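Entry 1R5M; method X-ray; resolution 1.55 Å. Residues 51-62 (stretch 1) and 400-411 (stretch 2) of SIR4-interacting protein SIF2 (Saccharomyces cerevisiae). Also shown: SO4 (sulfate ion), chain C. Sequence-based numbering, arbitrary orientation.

Stretch 1, residues 51-62: STWNPLDESILA
Stretch 2, residues 400-411: LSWNCAGNKISV

How do the two backbones lie? Each stretch is a hairpin: strands 51-53 and 60-62 flank a loop with a type I turn from Asp57 to Ile60, and strands 400-402 and 408-411 flank a type I turn from Asn403 to Gly406. Gly406 adopts phi/psi 76/18, positive phi that favours glycine. Strands 51-53 and 400-402 run nearly parallel (4°), 6.1 Å apart, with CA atoms of Thr52 and Ser401 at 5.6 Å and of Trp53 and Asn403 at 5.0 Å. No direct backbone hydrogen bond joins the hairpins; instead water 2 accepts from Trp53 N (3.0 Å) and donates to Trp402 O (2.7 Å).

What fills the buried part of the contact? Trp53 (chi1 m, chi2 81°) points toward stretch 2, and Asn403 CB packs over its face, 3.6 Å from the six-membered ring centroid. At the ring edge, Trp53 NE1 gives a weak hydrogen bond to Ser401 O (3.2 Å, 124°). Small serines fit beside it: Ser401 OG (p) and Ser410 OG (t) each donate to Ser51 OG (p) at 2.9 Å, and Ser51 OG in turn donates to water 1 (2.6 Å).

How are the turns fastened? Asn403 (p) suits its place because its amide serves both hairpins: ND2 donates to Glu58 O (3.0 Å, 171°) and to Asn407 OD1 (2.8 Å), while OD1 accepts from Asn407 N (3.0 Å) and Lys408 N (3.1 Å). Cys404 (p) packs SG 3.3 Å from Glu58 N, and water 3 links Cys404 N to Asn54 O and Asp57 O.

What does exposed Glu58 add? With chi angles 79°, 171° and 82°, its OE2 accepts from Asn407 ND2 (3.2 Å, 172°); Lys408 NZ lies 4.3 Å from that OE2, beyond a salt bridge, and donates to Asn407 OD1 (3.1 Å).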

# COMPACT_ATOMS: atom_id res chain seq x y z
N SER A 51 -7.84 -5.03 1.47
CA SER A 51 -8.32 -4.58 2.76
C SER A 51 -7.30 -3.67 3.41
O SER A 51 -6.14 -3.63 3.01
CB SER A 51 -8.63 -5.77 3.68
OG SER A 51 -7.46 -6.46 4.06
N THR A 52 -7.74 -2.93 4.42
CA THR A 52 -6.87 -2.04 5.15
C THR A 52 -7.45 -1.82 6.54
O THR A 52 -8.63 -1.50 6.70
CB THR A 52 -6.68 -0.69 4.39
OG1 THR A 52 -5.83 0.17 5.16
CG2 THR A 52 -8.02 -0.01 4.14
N TRP A 53 -6.62 -2.03 7.56
CA TRP A 53 -7.06 -1.88 8.94
C TRP A 53 -7.03 -0.42 9.38
O TRP A 53 -6.26 0.38 8.87
CB TRP A 53 -6.16 -2.69 9.88
CG TRP A 53 -6.23 -4.17 9.66
CD1 TRP A 53 -5.59 -4.89 8.70
CD2 TRP A 53 -6.98 -5.11 10.45
NE1 TRP A 53 -5.88 -6.23 8.84
CE2 TRP A 53 -6.73 -6.39 9.91
CE3 TRP A 53 -7.83 -4.99 11.55
CZ2 TRP A 53 -7.31 -7.55 10.44
CZ3 TRP A 53 -8.40 -6.15 12.08
CH2 TRP A 53 -8.14 -7.41 11.52
N ASN A 54 -7.88 -0.09 10.34
CA ASN A 54 -7.93 1.26 10.86
C ASN A 54 -6.58 1.57 11.51
O ASN A 54 -6.04 0.76 12.26
CB ASN A 54 -9.06 1.38 11.89
CG ASN A 54 -9.31 2.81 12.30
OD1 ASN A 54 -8.55 3.39 13.07
ND2 ASN A 54 -10.38 3.39 11.76
N PRO A 55 -6.01 2.75 11.22
CA PRO A 55 -4.71 3.09 11.80
C PRO A 55 -4.65 3.25 13.32
O PRO A 55 -3.56 3.19 13.90
CB PRO A 55 -4.32 4.37 11.06
CG PRO A 55 -5.65 5.00 10.77
CD PRO A 55 -6.49 3.82 10.33
N LEU A 56 -5.79 3.45 13.96
CA LEU A 56 -5.79 3.65 15.41
C LEU A 56 -6.61 2.64 16.22
O LEU A 56 -6.47 2.58 17.44
CB LEU A 56 -6.26 5.07 15.73
CG LEU A 56 -5.32 6.17 15.21
CD1 LEU A 56 -5.90 7.53 15.53
CD2 LEU A 56 -3.95 6.00 15.86
N ASP A 57 -7.44 1.85 15.55
CA ASP A 57 -8.25 0.85 16.23
C ASP A 57 -7.86 -0.53 15.72
O ASP A 57 -8.18 -0.90 14.59
CB ASP A 57 -9.74 1.10 15.96
CG ASP A 57 -10.64 0.28 16.87
OD1 ASP A 57 -10.30 -0.88 17.16
OD2 ASP A 57 -11.69 0.81 17.29
N GLU A 58 -7.17 -1.30 16.56
CA GLU A 58 -6.70 -2.62 16.16
C GLU A 58 -7.78 -3.63 15.80
O GLU A 58 -7.49 -4.67 15.21
CB GLU A 58 -5.82 -3.22 17.27
CG GLU A 58 -6.58 -3.80 18.45
CD GLU A 58 -5.67 -4.57 19.39
OE1 GLU A 58 -5.01 -3.92 20.24
OE2 GLU A 58 -5.59 -5.81 19.27
N SER A 59 -9.04 -3.33 16.14
CA SER A 59 -10.13 -4.26 15.86
C SER A 59 -10.96 -3.96 14.62
O SER A 59 -11.81 -4.76 14.23
CB SER A 59 -11.09 -4.30 17.06
OG SER A 59 -11.90 -3.13 17.11
N ILE A 60 -10.71 -2.82 13.97
CA ILE A 60 -11.49 -2.45 12.80
C ILE A 60 -10.79 -2.66 11.46
O ILE A 60 -9.68 -2.17 11.23
CB ILE A 60 -11.94 -0.97 12.91
CG1 ILE A 60 -12.79 -0.79 14.16
CG2 ILE A 60 -12.72 -0.57 11.66
CD1 ILE A 60 -13.28 0.63 14.39
N LEU A 61 -11.47 -3.39 10.59
CA LEU A 61 -10.97 -3.72 9.26
C LEU A 61 -11.93 -3.22 8.18
O LEU A 61 -13.15 -3.33 8.32
CB LEU A 61 -10.81 -5.24 9.12
CG LEU A 61 -10.44 -5.82 7.75
CD1 LEU A 61 -9.04 -5.36 7.37
CD2 LEU A 61 -10.49 -7.35 7.80
N ALA A 62 -11.37 -2.66 7.11
CA ALA A 62 -12.18 -2.21 5.98
C ALA A 62 -11.78 -3.11 4.82
O ALA A 62 -10.59 -3.32 4.58
CB ALA A 62 -11.87 -0.76 5.64
N LEU A 400 -2.48 -8.02 1.26
CA LEU A 400 -2.43 -8.36 2.67
C LEU A 400 -2.32 -7.05 3.44
O LEU A 400 -1.85 -6.04 2.90
CB LEU A 400 -1.26 -9.30 2.98
CG LEU A 400 0.20 -8.88 2.86
CD1 LEU A 400 1.08 -10.09 3.18
CD2 LEU A 400 0.49 -8.39 1.45
N SER A 401 -2.78 -7.04 4.68
CA SER A 401 -2.72 -5.83 5.49
C SER A 401 -2.59 -6.16 6.97
O SER A 401 -3.18 -7.13 7.45
CB SER A 401 -3.98 -5.00 5.26
OG SER A 401 -5.14 -5.71 5.66
N TRP A 402 -1.81 -5.34 7.67
CA TRP A 402 -1.58 -5.50 9.11
C TRP A 402 -2.52 -4.63 9.93
O TRP A 402 -2.81 -3.49 9.55
CB TRP A 402 -0.19 -5.00 9.50
CG TRP A 402 0.99 -5.79 9.07
CD1 TRP A 402 1.74 -5.61 7.94
CD2 TRP A 402 1.66 -6.80 9.83
NE1 TRP A 402 2.84 -6.43 7.97
CE2 TRP A 402 2.81 -7.17 9.12
CE3 TRP A 402 1.39 -7.42 11.06
CZ2 TRP A 402 3.70 -8.14 9.59
CZ3 TRP A 402 2.27 -8.38 11.53
CH2 TRP A 402 3.42 -8.73 10.80
N ASN A 403 -2.98 -5.14 11.07
CA ASN A 403 -3.80 -4.30 11.93
C ASN A 403 -2.77 -3.44 12.66
O ASN A 403 -1.57 -3.75 12.64
CB ASN A 403 -4.71 -5.12 12.86
CG ASN A 403 -3.99 -5.73 14.05
OD1 ASN A 403 -2.81 -6.08 13.99
ND2 ASN A 403 -4.72 -5.88 15.15
N CYS A 404 -3.20 -2.35 13.29
CA CYS A 404 -2.23 -1.45 13.92
C CYS A 404 -1.42 -2.02 15.08
O CYS A 404 -0.32 -1.54 15.35
CB CYS A 404 -2.92 -0.14 14.35
SG CYS A 404 -4.22 -0.28 15.60
N ALA A 405 -1.95 -3.05 15.73
CA ALA A 405 -1.25 -3.67 16.86
C ALA A 405 -0.24 -4.71 16.40
O ALA A 405 0.61 -5.16 17.18
CB ALA A 405 -2.27 -4.30 17.80
N GLY A 406 -0.32 -5.10 15.14
CA GLY A 406 0.59 -6.09 14.60
C GLY A 406 0.31 -7.52 15.01
O GLY A 406 1.19 -8.38 14.90
N ASN A 407 -0.90 -7.80 15.48
CA ASN A 407 -1.24 -9.17 15.88
C ASN A 407 -2.23 -9.85 14.94
O ASN A 407 -2.67 -10.97 15.19
CB ASN A 407 -1.78 -9.20 17.32
CG ASN A 407 -2.95 -8.25 17.54
OD1 ASN A 407 -3.81 -8.09 16.68
ND2 ASN A 407 -2.98 -7.63 18.71
N LYS A 408 -2.57 -9.17 13.85
CA LYS A 408 -3.49 -9.73 12.86
C LYS A 408 -3.14 -9.25 11.46
O LYS A 408 -2.71 -8.11 11.27
CB LYS A 408 -4.94 -9.32 13.16
CG LYS A 408 -5.49 -9.84 14.48
CD LYS A 408 -6.91 -9.37 14.69
CE LYS A 408 -7.45 -9.85 16.02
NZ LYS A 408 -6.60 -9.39 17.16
N ILE A 409 -3.32 -10.13 10.48
CA ILE A 409 -3.09 -9.80 9.08
C ILE A 409 -4.30 -10.29 8.30
O ILE A 409 -4.79 -11.40 8.53
CB ILE A 409 -1.82 -10.48 8.51
CG1 ILE A 409 -0.57 -9.81 9.09
CG2 ILE A 409 -1.79 -10.37 6.98
CD1 ILE A 409 0.74 -10.40 8.61
N SER A 410 -4.80 -9.44 7.41
CA SER A 410 -5.93 -9.79 6.56
C SER A 410 -5.36 -10.18 5.21
O SER A 410 -4.62 -9.42 4.60
CB SER A 410 -6.87 -8.59 6.41
OG SER A 410 -7.95 -8.90 5.54
N VAL A 411 -5.71 -11.39 4.77
CA VAL A 411 -5.22 -11.94 3.51
C VAL A 411 -6.34 -11.96 2.47
O VAL A 411 -7.40 -12.53 2.69
CB VAL A 411 -4.70 -13.38 3.73
CG1 VAL A 411 -4.12 -13.92 2.44
CG2 VAL A 411 -3.65 -13.40 4.83
S SO4 C . -2.37 -0.94 4.09
O1 SO4 C . -1.08 -0.22 4.08
O2 SO4 C . -3.15 -0.58 2.89
O3 SO4 C . -2.11 -2.40 4.08
O4 SO4 C . -3.14 -0.56 5.29
O HOH W 1 -6.05 -7.84 2.37
O HOH W 2 -3.67 -2.04 7.46
O HOH W 3 -6.01 -1.79 13.00